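Local coordinates for glycoside hydrolase family 16 protein (PDB 6T2N) that probably acts as an endo-beta-galactosidase that cuts within the O-glycan chains of mucin, starting mucin breakdown by a human gut bacterium, at residues A[152-157]-A[225-230]; A[215-220]-A[238-243]; A[143-148]-A[312-317]; A[148-153]-A[180-185]. All coordinates share one frame; numbering follows the deposited sequence.

Contact 1: residues A[152-157]-A[225-230]; sequences AKVPKT and HTYVME
Ala152 and His225 face each other as an antiparallel hydrogen-bonded pair, and each uses both its backbone N-H and its carbonyl on the other. Ala152 N donates to His225 O over 3.1 Å, with 161° at the hydrogen. The return bond, from His225 N to Ala152 O, is 3.2 Å long. One further group approaches Ala152 O: Tyr227 CE2, 3.9 Å away, brings the edge of its ring up to the oxygen, which lies near the ring plane. With CG anti to the carbonyl carbon (chi1 -62°), the ring is carried toward the end of strand 146-153, where CE2 also comes 4.4 Å from Ala152 CB. Its far end reaches Val154, whose CG1 is 4.5 Å from Tyr227 OH. The backbone ladder continues past the pair: Tyr227 bonds to Val150 and Met229 to Leu148, while on the other edge of strand 146-153 Lys153 bonds to Leu295. Thr226 turns instead to Asp241, whose OD1 accepts from its N-H. Such satisfaction of paired N-H and C=O groups is that of an interior strand in the antiparallel sheet of a beta-sandwich, the fold of family 16 glycoside hydrolases.

Contact 2: residues A[215-220]-A[238-243]; sequences VKIENL and LMVDDK
Val240 places its two methyl groups against two different residues, Val215 and Ile217, and serves as an example of a branched side chain divided between neighbours. Starting at the branch point, Val240 CB lies 4.1 Å from Ile217 CD1. Its first methyl, CG1, is anti to the backbone N (chi1 -158°), a position that points it at the same terminal carbon, with Val240 CG1 and Ile217 CD1 separated by 3.6 Å. These two side chains reach toward each other and meet tip to tip. The second methyl serves the other partner: Val240 CG2 comes 3.8 Å from Val215 CG2, the two valines sliding past one another in opposite directions. The Val215 methyl involved is the one lodged between its own backbone N and carbonyl carbon. No hydrogen bond crosses between the segments; the polar bonding is local. Val240 N donates to Lys243 O over 2.9 Å, and Lys243 N returns a bond of 2.8 Å to Val240 O. Val240 also touches Tyr227 and Val193, and Asp191 OD1 accepts from Leu220 N. The paired bonds enclose a type I' turn through Asp241 and Asp242, characteristic of a tight two-residue beta hairpin, here packed through Val240, the last residue of strand 235-240, against the end of strand 211-216 and the loop that follows it, in the other sheet of the sandwich.

Contact 3: residues A[143-148]-A[312-317]; sequences FMFGRL and KQFDPE
Phe314 crosses Phe145 at about a right angle, and the two phenyl groups play unequal parts in the meeting. Phe145 offers its edge: Phe314 CD2 lies in the plane of that ring, 4.0 Å from Phe145 CE2. Seen from the Phe314 ring the approach is oblique, with Phe145 CZ 4.1 Å from Phe314 CE2. Met144 takes one face of the Phe145 ring, its CG sitting over the centre. The same side chain then carries on to segment 312-317; with CG anti to the backbone N (chi1 -163°) and a bend at the last torsion, it brings Met144 CE to 3.9 Å from Phe314 CB, again crossing at about a right angle. Were Phe145 an alanine, Met144 CG would lose the ring beneath it and Phe314 would probably be left freer to turn, with the methionine methyl as its remaining neighbour on this segment. Beyond Phe314 the chain bends in an Asx turn, Asp315 OD1 accepting from Glu317 N over 3.0 Å. Phe145 also meets Trp231 edge-to-face and touches His307 and Gln310 of helix 305-311. This is plain aromatic and methionine packing, by which the segment following the C-terminal helix is laid against the bend leading into strand 146-153 of the sandwich.

Contact 4: residues A[148-153]-A[180-185]; sequences LEVRAK and IDMLEN
Met182 opens a classic beta bulge, in which it and Leu183 both face Ile164, and from that bulge its side chain crosses the sandwich core to Leu148 and Val150. The bulge lies within the run from Glu179 to Glu184, which has the ExDxxE pattern of family 16 enzymes; in relatives that pattern carries the catalytic carboxylates, so this contact probably backs the active-site strand from the core side. The methionine leaves its backbone with CG anti to the carbonyl carbon, stays extended through the next bond, and bends at its last torsion (chi3 35°), which carries the methyl round to the backbone of strand 146-153. There Met182 CE comes 3.6 Å from Leu148 O, a packing contact with a carbonyl. The sulfur takes a separate partner: Met182 SD lies 4.0 Å from Leu148 CD2. A chi1 of -177° turns the Leu148 branch toward the sulfur, and the two side chains cross at about a right angle. Val150 adds a looser touch, its CG2 standing 4.4 Å from Met182 CE. No hydrogen bond joins the segments. Polar groups nearby bond to other strands: Met182 O accepts from Ser195 OG, and Asp181 OD2 is hydrogen-bonded to His198 NE2. Strand 146-153 runs between strands 225-231 and 292-302 in one sheet. Strands 179-181 and 183-184 pair with 160-168 in the other, whose Leu166 also touches Leu148, while Met229 of strand 225-231 lies beside Met182.

Overall arrangement
The four contacts illustrate how chemistry follows place in a sandwich. Contact 1 works within a sheet and is the one whose segments are joined by hydrogen bonds; contacts 2 and 4 span the two sheets by apolar packing. Contact 4 is the most central and fully buried, whereas contact 2, farther out, is partly buried. Contact 3, also buried although its centre lies about 17 Å from that of the chain, packs two phenylalanines and a methionine between the segment after helix 305-311 and the start of strand 146-153. Strand 146-153 takes part in contacts 1, 3 and 4, and a salt bridge from Arg147 to Glu230 ties the segments of contacts 1 and 3. Contacts 1 and 2 meet where strands 225-231 and 235-240 pair.

Contact 1: residues A[152-157]-A[225-230]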
loop_
_atom_site.group_PDB
_atom_site.type_symbol
_atom_site.label_atom_id
_atom_site.label_comp_id
_atom_site.label_asym_id
_atom_site.label_seq_id
_atom_site.Cartn_x
_atom_site.Cartn_y
_atom_site.Cartn_z
ATOM N N ALA A 152 -7.122 9.299 4.389
ATOM C CA ALA A 152 -7.206 9.445 2.915
ATOM C C ALA A 152 -8.651 9.509 2.389
ATOM O O ALA A 152 -9.535 8.691 2.791
ATOM C CB ALA A 152 -6.435 8.319 2.262
ATOM N N LYS A 153 -8.860 10.419 1.440
ATOM C CA LYS A 153 -10.072 10.475 0.593
ATOM C C LYS A 153 -9.767 9.783 -0.732
ATOM O O LYS A 153 -8.672 9.980 -1.250
ATOM C CB LYS A 153 -10.479 11.915 0.304
ATOM C CG LYS A 153 -11.968 12.040 0.034
ATOM C CD LYS A 153 -12.507 13.456 -0.084
ATOM C CE LYS A 153 -12.921 13.712 -1.516
ATOM N NZ LYS A 153 -13.508 15.056 -1.681
ATOM N N VAL A 154 -10.678 8.966 -1.243
ATOM C CA VAL A 154 -10.388 8.140 -2.449
ATOM C C VAL A 154 -11.178 8.710 -3.609
ATOM O O VAL A 154 -12.284 9.249 -3.440
ATOM C CB VAL A 154 -10.666 6.624 -2.310
ATOM C CG1 VAL A 154 -9.693 5.956 -1.347
ATOM C CG2 VAL A 154 -12.114 6.262 -1.971
ATOM N N PRO A 155 -10.598 8.583 -4.825
ATOM C CA PRO A 155 -11.242 9.073 -6.040
ATOM C C PRO A 155 -12.436 8.158 -6.274
ATOM O O PRO A 155 -12.486 7.171 -5.645
ATOM C CB PRO A 155 -10.155 8.894 -7.096
ATOM C CG PRO A 155 -9.348 7.711 -6.570
ATOM C CD PRO A 155 -9.279 7.968 -5.085
ATOM N N LYS A 156 -13.335 8.510 -7.177
ATOM C CA LYS A 156 -14.420 7.593 -7.618
ATOM C C LYS A 156 -14.694 7.878 -9.098
ATOM O O LYS A 156 -15.235 8.976 -9.401
ATOM C CB LYS A 156 -15.675 7.758 -6.752
ATOM C CG LYS A 156 -16.929 7.118 -7.318
ATOM C CD LYS A 156 -18.156 7.296 -6.479
ATOM C CE LYS A 156 -19.158 6.200 -6.748
ATOM N NZ LYS A 156 -20.544 6.638 -6.472
ATOM N N THR A 157 -14.321 6.910 -9.942
ATOM C CA THR A 157 -14.535 6.842 -11.407
ATOM C C THR A 157 -14.254 5.398 -11.859
ATOM O O THR A 157 -13.650 4.607 -11.084
ATOM C CB THR A 157 -13.671 7.909 -12.094
ATOM O OG1 THR A 157 -14.227 8.298 -13.355
ATOM C CG2 THR A 157 -12.244 7.456 -12.296
ATOM N N HIS A 225 -11.283 9.054 5.454
ATOM C CA HIS A 225 -11.359 7.956 6.430
ATOM C C HIS A 225 -9.953 7.555 6.831
ATOM O O HIS A 225 -9.073 7.563 5.965
ATOM C CB HIS A 225 -12.103 6.821 5.795
ATOM C CG HIS A 225 -13.518 7.161 5.524
ATOM N ND1 HIS A 225 -13.947 7.506 4.270
ATOM C CD2 HIS A 225 -14.600 7.158 6.323
ATOM C CE1 HIS A 225 -15.244 7.731 4.299
ATOM N NE2 HIS A 225 -15.664 7.504 5.552
ATOM N N THR A 226 -9.762 7.241 8.114
ATOM C CA THR A 226 -8.473 6.771 8.678
ATOM C C THR A 226 -8.385 5.249 8.564
ATOM O O THR A 226 -9.344 4.539 8.979
ATOM C CB THR A 226 -8.330 7.174 10.133
ATOM O OG1 THR A 226 -8.823 8.504 10.295
ATOM C CG2 THR A 226 -6.888 7.044 10.554
ATOM N N TYR A 227 -7.301 4.782 7.958
ATOM C CA TYR A 227 -7.005 3.348 7.739
ATOM C C TYR A 227 -5.911 3.014 8.746
ATOM O O TYR A 227 -4.942 3.727 8.807
ATOM C CB TYR A 227 -6.662 3.120 6.263
ATOM C CG TYR A 227 -7.781 3.437 5.299
ATOM C CD1 TYR A 227 -8.820 2.552 5.063
ATOM C CD2 TYR A 227 -7.827 4.650 4.635
ATOM C CE1 TYR A 227 -9.865 2.850 4.195
ATOM C CE2 TYR A 227 -8.871 4.971 3.770
ATOM C CZ TYR A 227 -9.901 4.070 3.539
ATOM O OH TYR A 227 -10.922 4.398 2.681
ATOM N N VAL A 228 -6.126 2.019 9.585
ATOM C CA VAL A 228 -5.265 1.753 10.779
ATOM C C VAL A 228 -4.846 0.274 10.865
ATOM O O VAL A 228 -5.715 -0.675 10.900
ATOM C CB VAL A 228 -6.013 2.124 12.062
ATOM C CG1 VAL A 228 -5.056 2.162 13.245
ATOM C CG2 VAL A 228 -6.830 3.414 11.887
ATOM N N MET A 229 -3.544 0.073 10.956
ATOM C CA MET A 229 -2.975 -1.261 11.167
ATOM C C MET A 229 -2.299 -1.277 12.546
ATOM O O MET A 229 -1.286 -0.597 12.707
ATOM C CB MET A 229 -1.954 -1.557 10.072
ATOM C CG MET A 229 -1.213 -2.820 10.365
ATOM S SD MET A 229 0.134 -3.226 9.248
ATOM C CE MET A 229 1.348 -2.026 9.787
ATOM N N GLU A 230 -2.827 -2.026 13.519
ATOM C CA GLU A 230 -2.078 -2.426 14.758
ATOM C C GLU A 230 -1.393 -3.780 14.478
ATOM O O GLU A 230 -2.043 -4.629 13.824
ATOM C CB GLU A 230 -3.008 -2.462 15.981
ATOM C CG GLU A 230 -3.347 -1.100 16.574
ATOM C CD GLU A 230 -4.194 -1.069 17.844
ATOM O OE1 GLU A 230 -4.872 -2.081 18.144
ATOM O OE2 GLU A 230 -4.163 -0.037 18.556
#

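Contact 2: residues A[215-220]-A[238-243]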
loop_
_atom_site.group_PDB
_atom_site.type_symbol
_atom_site.label_atom_id
_atom_site.label_comp_id
_atom_site.label_asym_id
_atom_site.label_seq_id
_atom_site.Cartn_x
_atom_site.Cartn_y
_atom_site.Cartn_z
ATOM N N VAL A 215 -15.331 -4.091 4.544
ATOM C CA VAL A 215 -16.518 -3.342 5.054
ATOM C C VAL A 215 -17.032 -2.443 3.922
ATOM O O VAL A 215 -16.209 -1.980 3.076
ATOM C CB VAL A 215 -16.229 -2.567 6.352
ATOM C CG1 VAL A 215 -15.574 -3.459 7.373
ATOM C CG2 VAL A 215 -15.373 -1.339 6.126
ATOM N N LYS A 216 -18.357 -2.293 3.874
ATOM C CA LYS A 216 -19.080 -1.304 3.047
ATOM C C LYS A 216 -19.139 -0.021 3.878
ATOM O O LYS A 216 -19.595 -0.089 5.018
ATOM C CB LYS A 216 -20.465 -1.834 2.656
ATOM C CG LYS A 216 -21.176 -1.034 1.568
ATOM C CD LYS A 216 -22.142 -1.807 0.655
ATOM C CE LYS A 216 -22.298 -1.160 -0.719
ATOM N NZ LYS A 216 -23.708 -1.095 -1.193
ATOM N N ILE A 217 -18.629 1.093 3.355
ATOM C CA ILE A 217 -18.964 2.448 3.873
ATOM C C ILE A 217 -19.767 3.194 2.791
ATOM O O ILE A 217 -19.298 3.279 1.663
ATOM C CB ILE A 217 -17.678 3.150 4.312
ATOM C CG1 ILE A 217 -17.101 2.459 5.535
ATOM C CG2 ILE A 217 -17.922 4.620 4.597
ATOM C CD1 ILE A 217 -15.701 2.906 5.874
ATOM N N GLU A 218 -20.963 3.684 3.107
ATOM C CA GLU A 218 -21.865 4.289 2.092
ATOM C C GLU A 218 -21.355 5.687 1.717
ATOM O O GLU A 218 -20.987 6.439 2.628
ATOM C CB GLU A 218 -23.296 4.293 2.600
ATOM C CG GLU A 218 -24.225 3.450 1.761
ATOM C CD GLU A 218 -25.639 3.962 1.972
ATOM O OE1 GLU A 218 -26.116 3.941 3.131
ATOM O OE2 GLU A 218 -26.230 4.466 1.006
ATOM N N ASN A 219 -21.292 5.986 0.414
ATOM C CA ASN A 219 -20.567 7.145 -0.184
ATOM C C ASN A 219 -19.180 7.315 0.471
ATOM O O ASN A 219 -18.980 8.239 1.262
ATOM C CB ASN A 219 -21.439 8.394 -0.101
ATOM C CG ASN A 219 -22.908 8.125 -0.369
ATOM O OD1 ASN A 219 -23.712 8.090 0.553
ATOM N ND2 ASN A 219 -23.273 7.949 -1.626
ATOM N N LEU A 220 -18.239 6.435 0.154
ATOM C CA LEU A 220 -16.931 6.336 0.851
ATOM C C LEU A 220 -15.989 7.386 0.257
ATOM O O LEU A 220 -14.898 7.716 0.856
ATOM C CB LEU A 220 -16.442 4.895 0.646
ATOM C CG LEU A 220 -14.951 4.626 0.805
ATOM C CD1 LEU A 220 -14.557 4.681 2.270
ATOM C CD2 LEU A 220 -14.591 3.286 0.184
ATOM N N LEU A 238 -6.360 -4.808 10.784
ATOM C CA LEU A 238 -6.595 -3.808 9.711
ATOM C C LEU A 238 -7.994 -3.229 9.873
ATOM O O LEU A 238 -9.002 -3.955 9.663
ATOM C CB LEU A 238 -6.486 -4.465 8.343
ATOM C CG LEU A 238 -5.136 -5.101 8.052
ATOM C CD1 LEU A 238 -5.112 -5.620 6.641
ATOM C CD2 LEU A 238 -3.964 -4.164 8.243
ATOM N N MET A 239 -8.036 -1.938 10.194
ATOM C CA MET A 239 -9.296 -1.191 10.386
ATOM C C MET A 239 -9.400 -0.039 9.391
ATOM O O MET A 239 -8.353 0.393 8.822
ATOM C CB MET A 239 -9.377 -0.622 11.800
ATOM C CG MET A 239 -9.533 -1.679 12.898
ATOM S SD MET A 239 -9.063 -0.979 14.496
ATOM C CE MET A 239 -7.283 -1.055 14.315
ATOM N N VAL A 240 -10.659 0.328 9.140
ATOM C CA VAL A 240 -11.123 1.656 8.661
ATOM C C VAL A 240 -11.849 2.256 9.834
ATOM O O VAL A 240 -12.909 1.703 10.153
ATOM C CB VAL A 240 -12.181 1.622 7.546
ATOM C CG1 VAL A 240 -12.194 2.932 6.777
ATOM C CG2 VAL A 240 -12.048 0.422 6.634
ATOM N N ASP A 241 -11.412 3.400 10.337
ATOM C CA ASP A 241 -12.395 4.248 11.043
ATOM C C ASP A 241 -12.842 3.442 12.252
ATOM O O ASP A 241 -14.067 3.393 12.540
ATOM C CB ASP A 241 -13.573 4.609 10.115
ATOM C CG ASP A 241 -13.409 5.952 9.426
ATOM O OD1 ASP A 241 -12.261 6.334 9.160
ATOM O OD2 ASP A 241 -14.423 6.602 9.201
ATOM N N ASP A 242 -11.879 2.741 12.854
ATOM C CA ASP A 242 -12.120 1.930 14.079
ATOM C C ASP A 242 -13.143 0.789 13.829
ATOM O O ASP A 242 -13.659 0.230 14.825
ATOM C CB ASP A 242 -12.560 2.877 15.207
ATOM C CG ASP A 242 -11.453 3.760 15.773
ATOM O OD1 ASP A 242 -10.261 3.390 15.626
ATOM O OD2 ASP A 242 -11.795 4.783 16.402
ATOM N N LYS A 243 -13.449 0.448 12.569
ATOM C CA LYS A 243 -14.187 -0.785 12.191
ATOM C C LYS A 243 -13.173 -1.805 11.669
ATOM O O LYS A 243 -12.312 -1.421 10.843
ATOM C CB LYS A 243 -15.292 -0.477 11.184
ATOM C CG LYS A 243 -16.409 0.370 11.766
ATOM C CD LYS A 243 -17.405 0.905 10.750
ATOM C CE LYS A 243 -18.354 1.930 11.353
ATOM N NZ LYS A 243 -18.607 3.051 10.414
#

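Contact 3: residues A[143-148]-A[312-317]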
loop_
_atom_site.group_PDB
_atom_site.type_symbol
_atom_site.label_atom_id
_atom_site.label_comp_id
_atom_site.label_asym_id
_atom_site.label_seq_id
_atom_site.Cartn_x
_atom_site.Cartn_y
_atom_site.Cartn_z
ATOM N N PHE A 143 8.971 -0.561 8.532
ATOM C CA PHE A 143 8.165 -0.591 9.774
ATOM C C PHE A 143 8.228 -2.006 10.317
ATOM O O PHE A 143 8.164 -2.922 9.469
ATOM C CB PHE A 143 6.727 -0.173 9.475
ATOM C CG PHE A 143 6.630 1.146 8.761
ATOM C CD1 PHE A 143 6.655 2.333 9.473
ATOM C CD2 PHE A 143 6.547 1.196 7.379
ATOM C CE1 PHE A 143 6.589 3.553 8.812
ATOM C CE2 PHE A 143 6.493 2.417 6.723
ATOM C CZ PHE A 143 6.523 3.588 7.442
ATOM N N MET A 144 8.388 -2.178 11.636
ATOM C CA MET A 144 8.281 -3.534 12.285
ATOM C C MET A 144 7.621 -3.468 13.655
ATOM O O MET A 144 8.271 -3.208 14.619
ATOM C CB MET A 144 9.624 -4.232 12.447
ATOM C CG MET A 144 9.443 -5.689 12.712
ATOM S SD MET A 144 10.949 -6.587 12.312
ATOM C CE MET A 144 10.858 -7.917 13.516
ATOM N N PHE A 145 6.343 -3.738 13.669
ATOM C CA PHE A 145 5.454 -3.640 14.843
ATOM C C PHE A 145 5.149 -2.142 15.026
ATOM O O PHE A 145 6.052 -1.207 15.137
ATOM C CB PHE A 145 6.000 -4.384 16.093
ATOM C CG PHE A 145 6.436 -5.818 15.861
ATOM C CD1 PHE A 145 5.706 -6.654 15.026
ATOM C CD2 PHE A 145 7.595 -6.303 16.427
ATOM C CE1 PHE A 145 6.151 -7.922 14.731
ATOM C CE2 PHE A 145 8.027 -7.586 16.150
ATOM C CZ PHE A 145 7.295 -8.396 15.312
ATOM N N GLY A 146 3.857 -1.900 15.095
ATOM C CA GLY A 146 3.361 -0.695 15.755
ATOM C C GLY A 146 2.018 -0.419 15.180
ATOM O O GLY A 146 1.448 -1.328 14.584
ATOM N N ARG A 147 1.570 0.808 15.325
ATOM C CA ARG A 147 0.267 1.249 14.814
ATOM C C ARG A 147 0.565 2.270 13.737
ATOM O O ARG A 147 1.300 3.252 14.034
ATOM C CB ARG A 147 -0.563 1.872 15.935
ATOM C CG ARG A 147 -1.840 2.541 15.451
ATOM C CD ARG A 147 -2.309 3.522 16.484
ATOM N NE ARG A 147 -3.648 3.987 16.180
ATOM C CZ ARG A 147 -4.755 3.305 16.430
ATOM N NH1 ARG A 147 -4.696 2.098 16.962
ATOM N NH2 ARG A 147 -5.926 3.815 16.123
ATOM N N LEU A 148 0.002 2.027 12.559
ATOM C CA LEU A 148 0.206 2.839 11.348
ATOM C C LEU A 148 -1.131 3.390 10.915
ATOM O O LEU A 148 -2.011 2.560 10.575
ATOM C CB LEU A 148 0.777 1.969 10.245
ATOM C CG LEU A 148 1.096 2.732 8.967
ATOM C CD1 LEU A 148 1.999 3.952 9.228
ATOM C CD2 LEU A 148 1.725 1.758 7.985
ATOM N N LYS A 312 13.519 -6.091 18.020
ATOM C CA LYS A 312 14.950 -6.404 18.248
ATOM C C LYS A 312 15.120 -7.914 18.473
ATOM O O LYS A 312 16.265 -8.395 18.345
ATOM C CB LYS A 312 15.458 -5.568 19.437
ATOM C CG LYS A 312 15.419 -4.045 19.246
ATOM C CD LYS A 312 16.584 -3.472 18.450
ATOM C CE LYS A 312 17.878 -3.428 19.242
ATOM N NZ LYS A 312 19.055 -3.696 18.379
ATOM N N GLN A 313 14.025 -8.639 18.757
ATOM C CA GLN A 313 14.065 -10.080 19.137
ATOM C C GLN A 313 13.569 -10.995 17.994
ATOM O O GLN A 313 13.086 -12.099 18.304
ATOM C CB GLN A 313 13.365 -10.274 20.499
ATOM C CG GLN A 313 11.845 -10.496 20.500
ATOM C CD GLN A 313 11.253 -10.395 21.896
ATOM O OE1 GLN A 313 11.947 -9.987 22.823
ATOM N NE2 GLN A 313 9.961 -10.750 22.073
ATOM N N PHE A 314 13.796 -10.635 16.727
ATOM C CA PHE A 314 13.544 -11.520 15.562
ATOM C C PHE A 314 14.517 -11.260 14.424
ATOM O O PHE A 314 14.647 -10.095 14.045
ATOM C CB PHE A 314 12.165 -11.277 14.972
ATOM C CG PHE A 314 11.055 -11.699 15.877
ATOM C CD1 PHE A 314 10.759 -13.039 16.032
ATOM C CD2 PHE A 314 10.349 -10.773 16.603
ATOM C CE1 PHE A 314 9.765 -13.452 16.908
ATOM C CE2 PHE A 314 9.334 -11.176 17.446
ATOM C CZ PHE A 314 9.043 -12.513 17.609
ATOM N N ASP A 315 15.087 -12.317 13.847
ATOM C CA ASP A 315 15.983 -12.220 12.666
ATOM C C ASP A 315 15.149 -11.540 11.578
ATOM O O ASP A 315 14.198 -12.126 11.066
ATOM C CB ASP A 315 16.568 -13.592 12.291
ATOM C CG ASP A 315 17.308 -13.658 10.955
ATOM O OD1 ASP A 315 17.511 -12.564 10.296
ATOM O OD2 ASP A 315 17.664 -14.805 10.552
ATOM N N PRO A 316 15.385 -10.260 11.221
ATOM C CA PRO A 316 14.492 -9.617 10.271
ATOM C C PRO A 316 14.518 -10.362 8.923
ATOM O O PRO A 316 13.534 -10.289 8.241
ATOM C CB PRO A 316 14.966 -8.149 10.234
ATOM C CG PRO A 316 16.395 -8.190 10.748
ATOM C CD PRO A 316 16.448 -9.365 11.704
ATOM N N GLU A 317 15.575 -11.103 8.572
ATOM C CA GLU A 317 15.663 -11.735 7.218
ATOM C C GLU A 317 14.670 -12.932 7.140
ATOM O O GLU A 317 14.359 -13.380 5.983
ATOM C CB GLU A 317 17.147 -12.003 6.906
ATOM C CG GLU A 317 17.532 -12.180 5.427
ATOM C CD GLU A 317 18.694 -13.178 5.236
ATOM O OE1 GLU A 317 18.425 -14.412 4.981
ATOM O OE2 GLU A 317 19.893 -12.761 5.397
#

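Contact 4: residues A[148-153]-A[180-185]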
loop_
_atom_site.group_PDB
_atom_site.type_symbol
_atom_site.label_atom_id
_atom_site.label_comp_id
_atom_site.label_asym_id
_atom_site.label_seq_id
_atom_site.Cartn_x
_atom_site.Cartn_y
_atom_site.Cartn_z
ATOM N N LEU A 148 0.002 2.027 12.559
ATOM C CA LEU A 148 0.206 2.839 11.348
ATOM C C LEU A 148 -1.131 3.390 10.915
ATOM O O LEU A 148 -2.011 2.560 10.575
ATOM C CB LEU A 148 0.777 1.969 10.245
ATOM C CG LEU A 148 1.096 2.732 8.967
ATOM C CD1 LEU A 148 1.999 3.952 9.228
ATOM C CD2 LEU A 148 1.725 1.758 7.985
ATOM N N GLU A 149 -1.246 4.718 10.977
ATOM C CA GLU A 149 -2.497 5.470 10.755
ATOM C C GLU A 149 -2.343 6.167 9.415
ATOM O O GLU A 149 -1.335 6.889 9.248
ATOM C CB GLU A 149 -2.710 6.526 11.833
ATOM C CG GLU A 149 -2.905 5.975 13.222
ATOM C CD GLU A 149 -3.314 7.028 14.236
ATOM O OE1 GLU A 149 -3.433 8.223 13.829
ATOM O OE2 GLU A 149 -3.543 6.646 15.419
ATOM N N VAL A 150 -3.277 5.945 8.497
ATOM C CA VAL A 150 -3.257 6.625 7.179
ATOM C C VAL A 150 -4.658 7.160 6.909
ATOM O O VAL A 150 -5.616 6.360 6.787
ATOM C CB VAL A 150 -2.733 5.730 6.039
ATOM C CG1 VAL A 150 -2.803 6.476 4.701
ATOM C CG2 VAL A 150 -1.301 5.260 6.311
ATOM N N ARG A 151 -4.738 8.488 6.828
ATOM C CA ARG A 151 -6.006 9.211 6.571
ATOM C C ARG A 151 -6.051 9.679 5.121
ATOM O O ARG A 151 -5.078 10.375 4.720
ATOM C CB ARG A 151 -6.177 10.414 7.484
ATOM C CG ARG A 151 -7.599 10.931 7.386
ATOM C CD ARG A 151 -8.296 11.138 8.713
ATOM N NE ARG A 151 -9.602 11.758 8.523
ATOM C CZ ARG A 151 -9.757 13.015 8.107
ATOM N NH1 ARG A 151 -8.709 13.768 7.798
ATOM N NH2 ARG A 151 -10.967 13.513 7.955
ATOM N N ALA A 152 -7.122 9.299 4.389
ATOM C CA ALA A 152 -7.206 9.445 2.915
ATOM C C ALA A 152 -8.651 9.509 2.389
ATOM O O ALA A 152 -9.535 8.691 2.791
ATOM C CB ALA A 152 -6.435 8.319 2.262
ATOM N N LYS A 153 -8.860 10.419 1.440
ATOM C CA LYS A 153 -10.072 10.475 0.593
ATOM C C LYS A 153 -9.767 9.783 -0.732
ATOM O O LYS A 153 -8.672 9.980 -1.250
ATOM C CB LYS A 153 -10.479 11.915 0.304
ATOM C CG LYS A 153 -11.968 12.040 0.034
ATOM C CD LYS A 153 -12.507 13.456 -0.084
ATOM C CE LYS A 153 -12.921 13.712 -1.516
ATOM N NZ LYS A 153 -13.508 15.056 -1.681
ATOM N N ILE A 180 0.493 -6.716 3.147
ATOM C CA ILE A 180 -0.581 -6.152 4.022
ATOM C C ILE A 180 -1.237 -5.001 3.254
ATOM O O ILE A 180 -0.591 -3.970 3.094
ATOM C CB ILE A 180 0.039 -5.666 5.341
ATOM C CG1 ILE A 180 0.936 -6.737 5.956
ATOM C CG2 ILE A 180 -1.016 -5.178 6.314
ATOM C CD1 ILE A 180 1.847 -6.171 6.994
ATOM N N ASP A 181 -2.449 -5.236 2.777
ATOM C CA ASP A 181 -3.312 -4.315 2.021
ATOM C C ASP A 181 -4.267 -3.613 2.991
ATOM O O ASP A 181 -5.362 -4.199 3.258
ATOM C CB ASP A 181 -4.097 -5.154 1.006
ATOM C CG ASP A 181 -3.194 -5.967 0.056
ATOM O OD1 ASP A 181 -1.972 -5.695 0.069
ATOM O OD2 ASP A 181 -3.749 -6.763 -0.747
ATOM N N MET A 182 -3.898 -2.438 3.529
ATOM C CA MET A 182 -4.799 -1.725 4.488
ATOM C C MET A 182 -6.055 -1.275 3.707
ATOM O O MET A 182 -7.210 -1.496 4.215
ATOM C CB MET A 182 -4.114 -0.563 5.226
ATOM C CG MET A 182 -2.755 -0.921 5.804
ATOM S SD MET A 182 -1.835 0.439 6.650
ATOM C CE MET A 182 -3.172 1.387 7.405
ATOM N N LEU A 183 -5.860 -0.760 2.481
ATOM C CA LEU A 183 -6.980 -0.362 1.588
ATOM C C LEU A 183 -6.741 -0.814 0.152
ATOM O O LEU A 183 -5.669 -0.512 -0.399
ATOM C CB LEU A 183 -7.152 1.159 1.611
ATOM C CG LEU A 183 -7.944 1.743 0.436
ATOM C CD1 LEU A 183 -9.408 1.342 0.529
ATOM C CD2 LEU A 183 -7.801 3.251 0.396
ATOM N N GLU A 184 -7.775 -1.423 -0.422
ATOM C CA GLU A 184 -7.976 -1.528 -1.877
ATOM C C GLU A 184 -9.457 -1.331 -2.164
ATOM O O GLU A 184 -10.287 -1.852 -1.390
ATOM C CB GLU A 184 -7.484 -2.878 -2.349
ATOM C CG GLU A 184 -5.983 -2.985 -2.353
ATOM C CD GLU A 184 -5.556 -4.392 -2.677
ATOM O OE1 GLU A 184 -6.025 -5.370 -1.973
ATOM O OE2 GLU A 184 -4.843 -4.517 -3.658
ATOM N N ASN A 185 -9.766 -0.566 -3.208
ATOM C CA ASN A 185 -11.155 -0.169 -3.563
ATOM C C ASN A 185 -11.265 -0.425 -5.047
ATOM O O ASN A 185 -10.239 -0.168 -5.670
ATOM C CB ASN A 185 -11.368 1.306 -3.212
ATOM C CG ASN A 185 -12.726 1.852 -3.587
ATOM O OD1 ASN A 185 -13.763 1.416 -3.076
ATOM N ND2 ASN A 185 -12.717 2.821 -4.488
#